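Local coordinates for RNA-binding protein Smaug (Drosophila melanogaster, PDB 1OXJ) that binds RNA through its SAM domain, which is joined in this fragment to a helical PHAT domain, at residues I23-F26 with K27-Y31; L35-E39 with D40-S44; T91-L95 with T96-P100. All coordinates share one frame; numbering follows the deposited sequence.

Interaction 1 of 3, residues I23-F26 with K27-Y31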
loop_
_atom_site.group_PDB
_atom_site.type_symbol
_atom_site.label_atom_id
_atom_site.label_comp_id
_atom_site.label_asym_id
_atom_site.label_seq_id
_atom_site.Cartn_x
_atom_site.Cartn_y
_atom_site.Cartn_z
ATOM N N ILE A 23 -16.120 8.939 -5.457
ATOM C CA ILE A 23 -15.315 9.769 -4.555
ATOM C C ILE A 23 -16.152 10.516 -3.504
ATOM O O ILE A 23 -15.762 10.607 -2.333
ATOM C CB ILE A 23 -14.474 10.811 -5.358
ATOM C CG1 ILE A 23 -13.580 11.618 -4.415
ATOM C CG2 ILE A 23 -15.392 11.763 -6.096
ATOM C CD1 ILE A 23 -12.499 10.802 -3.732
ATOM N N GLU A 24 -17.305 11.051 -3.903
ATOM C CA GLU A 24 -18.146 11.803 -2.969
ATOM C C GLU A 24 -18.697 11.007 -1.794
ATOM O O GLU A 24 -19.021 11.576 -0.749
ATOM C CB GLU A 24 -19.309 12.460 -3.710
ATOM C CG GLU A 24 -18.886 13.570 -4.663
ATOM C CD GLU A 24 -18.092 14.657 -3.973
ATOM O OE1 GLU A 24 -18.537 15.144 -2.914
ATOM O OE2 GLU A 24 -17.021 15.033 -4.494
ATOM N N LEU A 25 -18.807 9.694 -1.961
ATOM C CA LEU A 25 -19.317 8.842 -0.900
ATOM C C LEU A 25 -18.451 8.943 0.352
ATOM O O LEU A 25 -18.956 8.798 1.471
ATOM C CB LEU A 25 -19.358 7.386 -1.364
ATOM C CG LEU A 25 -19.590 6.352 -0.261
ATOM C CD1 LEU A 25 -20.917 6.642 0.432
ATOM C CD2 LEU A 25 -19.583 4.966 -0.855
ATOM N N PHE A 26 -17.158 9.206 0.157
ATOM C CA PHE A 26 -16.191 9.294 1.259
ATOM C C PHE A 26 -16.012 10.680 1.895
ATOM O O PHE A 26 -15.258 10.832 2.856
ATOM C CB PHE A 26 -14.828 8.771 0.780
ATOM C CG PHE A 26 -14.866 7.349 0.298
ATOM C CD1 PHE A 26 -15.384 7.038 -0.966
ATOM C CD2 PHE A 26 -14.444 6.312 1.126
ATOM C CE1 PHE A 26 -15.483 5.716 -1.391
ATOM C CE2 PHE A 26 -14.540 4.974 0.710
ATOM C CZ PHE A 26 -15.059 4.676 -0.547
ATOM N N LYS A 27 -16.725 11.673 1.366
ATOM C CA LYS A 27 -16.671 13.067 1.823
ATOM C C LYS A 27 -16.124 13.359 3.225
ATOM O O LYS A 27 -15.016 13.886 3.377
ATOM C CB LYS A 27 -18.058 13.709 1.682
ATOM C CG LYS A 27 -18.126 15.171 2.113
ATOM C CD LYS A 27 -17.087 16.046 1.401
ATOM C CE LYS A 27 -17.295 16.086 -0.112
ATOM N NZ LYS A 27 -16.977 14.778 -0.768
ATOM N N ASN A 28 -16.900 13.056 4.253
ATOM C CA ASN A 28 -16.420 13.318 5.608
ATOM C C ASN A 28 -16.225 12.021 6.368
ATOM O O ASN A 28 -16.258 12.000 7.602
ATOM C CB ASN A 28 -17.406 14.203 6.363
ATOM C CG ASN A 28 -17.452 15.611 5.819
ATOM O OD1 ASN A 28 -16.418 16.276 5.700
ATOM N ND2 ASN A 28 -18.653 16.079 5.489
ATOM N N MET A 29 -16.017 10.943 5.621
ATOM C CA MET A 29 -15.835 9.628 6.217
ATOM C C MET A 29 -14.474 9.521 6.880
ATOM O O MET A 29 -13.472 9.992 6.339
ATOM C CB MET A 29 -15.961 8.541 5.139
ATOM C CG MET A 29 -16.129 7.129 5.690
ATOM S SD MET A 29 -16.519 5.927 4.388
ATOM C CE MET A 29 -17.975 6.481 3.882
ATOM N N THR A 30 -14.443 8.909 8.057
ATOM C CA THR A 30 -13.180 8.716 8.755
ATOM C C THR A 30 -12.607 7.387 8.297
ATOM O O THR A 30 -13.312 6.546 7.726
ATOM C CB THR A 30 -13.360 8.634 10.271
ATOM O OG1 THR A 30 -14.058 7.424 10.600
ATOM C CG2 THR A 30 -14.136 9.834 10.770
ATOM N N TYR A 31 -11.325 7.197 8.572
ATOM C CA TYR A 31 -10.639 5.982 8.206
ATOM C C TYR A 31 -11.348 4.761 8.812
ATOM O O TYR A 31 -11.619 3.779 8.118
ATOM C CB TYR A 31 -9.201 6.077 8.691
ATOM C CG TYR A 31 -8.379 4.854 8.420
ATOM C CD1 TYR A 31 -7.648 4.724 7.238
ATOM C CD2 TYR A 31 -8.308 3.832 9.355
ATOM C CE1 TYR A 31 -6.861 3.606 7.009
ATOM C CE2 TYR A 31 -7.526 2.710 9.136
ATOM C CZ TYR A 31 -6.805 2.603 7.967
ATOM O OH TYR A 31 -6.005 1.503 7.773
HETATM O O HOH W 1 -12.525 10.729 3.821
#
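Glu24 and Lys27 are joined by a salt bridge, with Lys27 NZ 2.7 Å from Glu24 OE1. The ammonium comes from above the carboxylate plane, not from within it. The two side chains run side by side and point the same way. Lys27 leaves the backbone with CG anti to N (chi1 -179°). Its chain then bends at chi2, chi3 and chi4, and this curls NZ back over one turn to the acid. Both residues are exposed, so the pair lies at the surface. In the backbone of the same turn, Lys27 N donates to Glu24 O at 3.1 Å, continuing the pattern of the 3-10 segment, in which Phe26 N already bonds Ile23 O.

Phe26 O is held from two sources. Met29 N donates to it at 2.9 Å and closes the turn after the 3-10 segment. A water also donates to Phe26 O, at 2.9 Å, and to Met29 O, bridging the two carbonyls.

The packing is carried by Met29. Its CB lies against Phe26 O. Met29 SD approaches the Phe26 ring obliquely, 4.8 Å from the ring centroid, in a Met-aromatic contact. Met29 SD comes within 3.9 Å of Phe26 CD2. A bend at chi3 (-64°) turns the methyl back to Leu25, where Met29 CE lies 3.5 Å from Leu25 O.

The turn links the 3-10 segment to helix 31-34 in the SAM domain, and Thr30 is the N-cap of that helix. Ile23 and Phe26 pack on Ile10 and Leu14 of helix 10-16. Phe26 and Met29 both touch Ile37, in the loop between helix 31-34 and helix 39-44.

Interaction 2 of 3, residues L35-E39 with D40-S44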
loop_
_atom_site.group_PDB
_atom_site.type_symbol
_atom_site.label_atom_id
_atom_site.label_comp_id
_atom_site.label_asym_id
_atom_site.label_seq_id
_atom_site.Cartn_x
_atom_site.Cartn_y
_atom_site.Cartn_z
ATOM N N LEU A 35 -13.451 1.329 6.901
ATOM C CA LEU A 35 -13.240 -0.097 7.155
ATOM C C LEU A 35 -14.491 -0.844 7.605
ATOM O O LEU A 35 -14.479 -2.067 7.705
ATOM C CB LEU A 35 -12.115 -0.302 8.179
ATOM C CG LEU A 35 -10.740 0.205 7.728
ATOM C CD1 LEU A 35 -9.699 -0.103 8.797
ATOM C CD2 LEU A 35 -10.351 -0.445 6.406
ATOM N N LEU A 36 -15.571 -0.109 7.866
ATOM C CA LEU A 36 -16.829 -0.722 8.286
ATOM C C LEU A 36 -17.766 -0.926 7.101
ATOM O O LEU A 36 -18.856 -1.476 7.248
ATOM C CB LEU A 36 -17.523 0.152 9.333
ATOM C CG LEU A 36 -16.775 0.294 10.660
ATOM C CD1 LEU A 36 -17.562 1.192 11.604
ATOM C CD2 LEU A 36 -16.566 -1.081 11.271
ATOM N N ILE A 37 -17.333 -0.484 5.925
ATOM C CA ILE A 37 -18.140 -0.602 4.715
ATOM C C ILE A 37 -18.400 -2.039 4.283
ATOM O O ILE A 37 -17.478 -2.857 4.213
ATOM C CB ILE A 37 -17.475 0.147 3.542
ATOM C CG1 ILE A 37 -17.584 1.657 3.771
ATOM C CG2 ILE A 37 -18.114 -0.262 2.225
ATOM C CD1 ILE A 37 -16.827 2.496 2.757
ATOM N N THR A 38 -19.664 -2.332 3.990
ATOM C CA THR A 38 -20.086 -3.655 3.534
ATOM C C THR A 38 -20.833 -3.507 2.213
ATOM O O THR A 38 -21.327 -2.418 1.892
ATOM C CB THR A 38 -21.026 -4.332 4.553
ATOM O OG1 THR A 38 -22.122 -3.459 4.850
ATOM C CG2 THR A 38 -20.280 -4.661 5.831
ATOM N N GLU A 39 -20.913 -4.593 1.446
ATOM C CA GLU A 39 -21.599 -4.567 0.157
ATOM C C GLU A 39 -23.048 -4.137 0.338
ATOM O O GLU A 39 -23.608 -3.414 -0.491
ATOM C CB GLU A 39 -21.546 -5.954 -0.505
ATOM C CG GLU A 39 -22.280 -6.048 -1.836
ATOM C CD GLU A 39 -22.136 -7.416 -2.498
ATOM O OE1 GLU A 39 -22.137 -8.435 -1.780
ATOM O OE2 GLU A 39 -22.036 -7.474 -3.739
ATOM N N ASP A 40 -23.637 -4.579 1.444
ATOM C CA ASP A 40 -25.023 -4.283 1.779
ATOM C C ASP A 40 -25.228 -2.783 1.997
ATOM O O ASP A 40 -26.201 -2.202 1.523
ATOM C CB ASP A 40 -25.397 -5.083 3.026
ATOM C CG ASP A 40 -26.876 -5.080 3.302
ATOM O OD1 ASP A 40 -27.672 -5.074 2.337
ATOM O OD2 ASP A 40 -27.244 -5.105 4.495
ATOM N N PHE A 41 -24.295 -2.159 2.712
ATOM C CA PHE A 41 -24.358 -0.728 2.968
ATOM C C PHE A 41 -24.271 0.054 1.658
ATOM O O PHE A 41 -25.021 1.004 1.438
ATOM C CB PHE A 41 -23.198 -0.302 3.882
ATOM C CG PHE A 41 -22.874 1.169 3.807
ATOM C CD1 PHE A 41 -23.721 2.118 4.374
ATOM C CD2 PHE A 41 -21.740 1.606 3.119
ATOM C CE1 PHE A 41 -23.451 3.476 4.253
ATOM C CE2 PHE A 41 -21.459 2.962 2.993
ATOM C CZ PHE A 41 -22.315 3.903 3.558
ATOM N N LEU A 42 -23.341 -0.340 0.797
ATOM C CA LEU A 42 -23.152 0.351 -0.470
ATOM C C LEU A 42 -24.396 0.290 -1.353
ATOM O O LEU A 42 -24.819 1.305 -1.918
ATOM C CB LEU A 42 -21.945 -0.234 -1.212
ATOM C CG LEU A 42 -20.605 -0.032 -0.498
ATOM C CD1 LEU A 42 -19.522 -0.841 -1.204
ATOM C CD2 LEU A 42 -20.255 1.471 -0.475
ATOM N N GLN A 43 -24.987 -0.897 -1.469
ATOM C CA GLN A 43 -26.186 -1.047 -2.285
ATOM C C GLN A 43 -27.286 -0.140 -1.747
ATOM O O GLN A 43 -28.058 0.439 -2.513
ATOM C CB GLN A 43 -26.676 -2.499 -2.271
ATOM C CG GLN A 43 -25.829 -3.469 -3.064
ATOM C CD GLN A 43 -26.469 -4.848 -3.148
ATOM O OE1 GLN A 43 -27.575 -4.996 -3.670
ATOM N NE2 GLN A 43 -25.779 -5.859 -2.633
ATOM N N SER A 44 -27.343 -0.008 -0.424
ATOM C CA SER A 44 -28.352 0.818 0.232
ATOM C C SER A 44 -28.222 2.314 -0.008
ATOM O O SER A 44 -29.212 3.042 0.091
ATOM C CB SER A 44 -28.346 0.559 1.735
ATOM O OG SER A 44 -28.744 -0.770 2.015
#
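Thr38 caps the start of helix 39-44, its OG1 accepting from Phe41 N. The capping bond from Phe41 N to Thr38 OG1 is weak, at 3.3 Å. OG1 lies between the backbone N and the carbonyl carbon (chi1 54°), which turns it to the amide three residues ahead. It also touches Phe41 CB.

The carbonyl of Thr38 takes the next amide. Leu42 N donates to Thr38 O at 3.1 Å, nearly head-on to the carbonyl. The same oxygen sits at the edge of the Phe41 ring, near its plane. Gln43 N then donates to Glu39 O at 3.0 Å. Here the N-H...O angle is 165°, nearly linear.

Asp40 O has two donors, Ser44 N and Ser44 OG. They reach it from opposite faces of its plane, and Ser44 OG is 3.0 Å from Asp40 O. The serine hydroxyl is thus turned back on its own helix.

Glu39 and Gln43 meet without a polar bond between their ends. Gln43 NE2 lies 3.6 Å from Glu39 CG, and the carboxylate and amide planes are 69° apart. On the apolar side, Ile37 CG2 lies 3.7 Å from Leu42 CG, the two side chains crossing at about a right angle. Ile37 CG1 meets Phe41 CE2 more loosely. Leu42 continues onto Ser52 of helix 49-77.

The chemistry is that of an N-cap with a hydrophobic staple beside it. The side chain of Thr38 serves an early amide and its carbonyl begins the helical bonding. Ile37 and Leu42 form the staple across the cap, with Phe41 as a looser neighbour.

Interaction 3 of 3, residues T91-L95 with T96-P100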
loop_
_atom_site.group_PDB
_atom_site.type_symbol
_atom_site.label_atom_id
_atom_site.label_comp_id
_atom_site.label_asym_id
_atom_site.label_seq_id
_atom_site.Cartn_x
_atom_site.Cartn_y
_atom_site.Cartn_z
ATOM N N THR A 91 2.632 -3.409 -4.862
ATOM C CA THR A 91 1.945 -2.603 -5.864
ATOM C C THR A 91 0.470 -2.386 -5.533
ATOM O O THR A 91 -0.094 -1.318 -5.811
ATOM C CB THR A 91 2.056 -3.268 -7.247
ATOM O OG1 THR A 91 3.415 -3.173 -7.701
ATOM C CG2 THR A 91 1.123 -2.604 -8.242
ATOM N N ASN A 92 -0.149 -3.397 -4.932
ATOM C CA ASN A 92 -1.561 -3.321 -4.589
ATOM C C ASN A 92 -1.822 -2.741 -3.209
ATOM O O ASN A 92 -2.959 -2.728 -2.742
ATOM C CB ASN A 92 -2.188 -4.711 -4.691
ATOM C CG ASN A 92 -2.085 -5.282 -6.088
ATOM O OD1 ASN A 92 -2.447 -4.622 -7.061
ATOM N ND2 ASN A 92 -1.592 -6.510 -6.199
ATOM N N ILE A 93 -0.775 -2.246 -2.562
ATOM C CA ILE A 93 -0.931 -1.672 -1.229
ATOM C C ILE A 93 -0.462 -0.218 -1.174
ATOM O O ILE A 93 -1.022 0.606 -0.442
ATOM C CB ILE A 93 -0.128 -2.499 -0.190
ATOM C CG1 ILE A 93 -0.740 -3.899 -0.062
ATOM C CG2 ILE A 93 -0.113 -1.793 1.166
ATOM C CD1 ILE A 93 -0.006 -4.793 0.926
ATOM N N VAL A 94 0.540 0.100 -1.982
ATOM C CA VAL A 94 1.127 1.438 -1.973
ATOM C C VAL A 94 0.162 2.618 -2.142
ATOM O O VAL A 94 0.388 3.691 -1.571
ATOM C CB VAL A 94 2.253 1.541 -3.019
ATOM C CG1 VAL A 94 1.671 1.498 -4.434
ATOM C CG2 VAL A 94 3.081 2.796 -2.760
ATOM N N LEU A 95 -0.919 2.419 -2.888
ATOM C CA LEU A 95 -1.892 3.495 -3.109
ATOM C C LEU A 95 -3.074 3.476 -2.151
ATOM O O LEU A 95 -3.921 4.374 -2.194
ATOM C CB LEU A 95 -2.429 3.443 -4.540
ATOM C CG LEU A 95 -1.385 3.518 -5.654
ATOM C CD1 LEU A 95 -2.086 3.551 -7.004
ATOM C CD2 LEU A 95 -0.513 4.749 -5.469
ATOM N N THR A 96 -3.151 2.458 -1.299
ATOM C CA THR A 96 -4.264 2.362 -0.348
ATOM C C THR A 96 -4.175 3.384 0.781
ATOM O O THR A 96 -3.088 3.824 1.149
ATOM C CB THR A 96 -4.340 0.956 0.296
ATOM O OG1 THR A 96 -3.176 0.734 1.105
ATOM C CG2 THR A 96 -4.417 -0.115 -0.777
ATOM N N PRO A 97 -5.330 3.767 1.356
ATOM C CA PRO A 97 -5.384 4.736 2.453
ATOM C C PRO A 97 -4.644 4.198 3.667
ATOM O O PRO A 97 -4.955 3.110 4.165
ATOM C CB PRO A 97 -6.883 4.883 2.723
ATOM C CG PRO A 97 -7.513 4.559 1.395
ATOM C CD PRO A 97 -6.685 3.395 0.908
ATOM N N MET A 98 -3.651 4.952 4.126
ATOM C CA MET A 98 -2.860 4.561 5.280
ATOM C C MET A 98 -2.788 5.696 6.286
ATOM O O MET A 98 -2.555 6.849 5.930
ATOM C CB MET A 98 -1.431 4.183 4.865
ATOM C CG MET A 98 -1.307 2.929 4.003
ATOM S SD MET A 98 0.462 2.468 3.720
ATOM C CE MET A 98 0.514 2.372 1.926
ATOM N N LYS A 99 -2.990 5.359 7.550
ATOM C CA LYS A 99 -2.915 6.344 8.613
ATOM C C LYS A 99 -1.454 6.687 8.847
ATOM O O LYS A 99 -0.559 5.950 8.435
ATOM C CB LYS A 99 -3.503 5.777 9.902
ATOM C CG LYS A 99 -4.964 5.366 9.797
ATOM C CD LYS A 99 -5.530 4.985 11.157
ATOM C CE LYS A 99 -5.792 6.216 12.011
ATOM N NZ LYS A 99 -6.497 5.868 13.279
ATOM N N PRO A 100 -1.191 7.826 9.502
ATOM C CA PRO A 100 0.190 8.235 9.785
ATOM C C PRO A 100 0.929 7.160 10.593
ATOM O O PRO A 100 0.308 6.367 11.306
ATOM C CB PRO A 100 0.006 9.513 10.591
ATOM C CG PRO A 100 -1.241 10.116 9.981
ATOM C CD PRO A 100 -2.146 8.898 9.844
HETATM O O HOH W 2 -1.059 5.180 0.037
#
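Thr96 grips the carbonyl of Ile93 twice. Thr96 OG1 donates to Ile93 O at 2.7 Å, in the carbonyl plane and on a lone pair. Thr96 N donates to Ile93 O at 2.9 Å, from well above that plane. Two donors at different angles to its plane satisfy the oxygen and restrict how it can turn. A chi1 of 66° sets OG1 between its own backbone N and carbonyl carbon, close enough to the amide for both to reach the same oxygen. Thr96 CG2 lies 3.6 Å from Asn92 O, the carbonyl before that of Ile93.

Met98 closes in from farther along the chain. Met98 CE lies 3.3 Å from Ile93 O and also touches Val94 O, with a looser contact to Ile93 CG2.

The bond from Thr96 N to Ile93 O closes a type I beta turn, Ile93 to Thr96. It follows helix 83-91 in the PHAT region, and the chain then runs on without regular structure. A water straddles the turn, donating to Val94 O at 2.6 Å and to Thr96 O at 2.7 Å.

Outside the turn, Arg65 of helix 49-77 donates through NH1 to both Thr96 OG1 and Pro97 O, so the threonine hydroxyl also accepts. Ile93 packs on Ile68 and Leu69 of the same helix. Val94 meets Trp144 of helix 136-150, while Leu95 lies on Leu12 and Ser16 of helix 10-16.

How the interactions relate
The three contacts follow one another along the chain, and none nests in or crosses another. Interaction 1 closes a turn at the end of the loop between helix 10-16 and helix 31-34. Interaction 2 follows helix 31-34 and starts helix 39-44. These two touch within the SAM domain: Leu25 packs on Leu42, and Ile37 is a second touching point. Interaction 3 comes after the long helix 49-77 and helix 83-91, in the PHAT region near the centre of the chain. It meets interaction 1 through Tyr31, whose ring touches Pro97 O and the Lys99 side chain, so it joins the two family regions. Interactions 2 and 3 do not touch; their nearest atoms are about 7 Å apart.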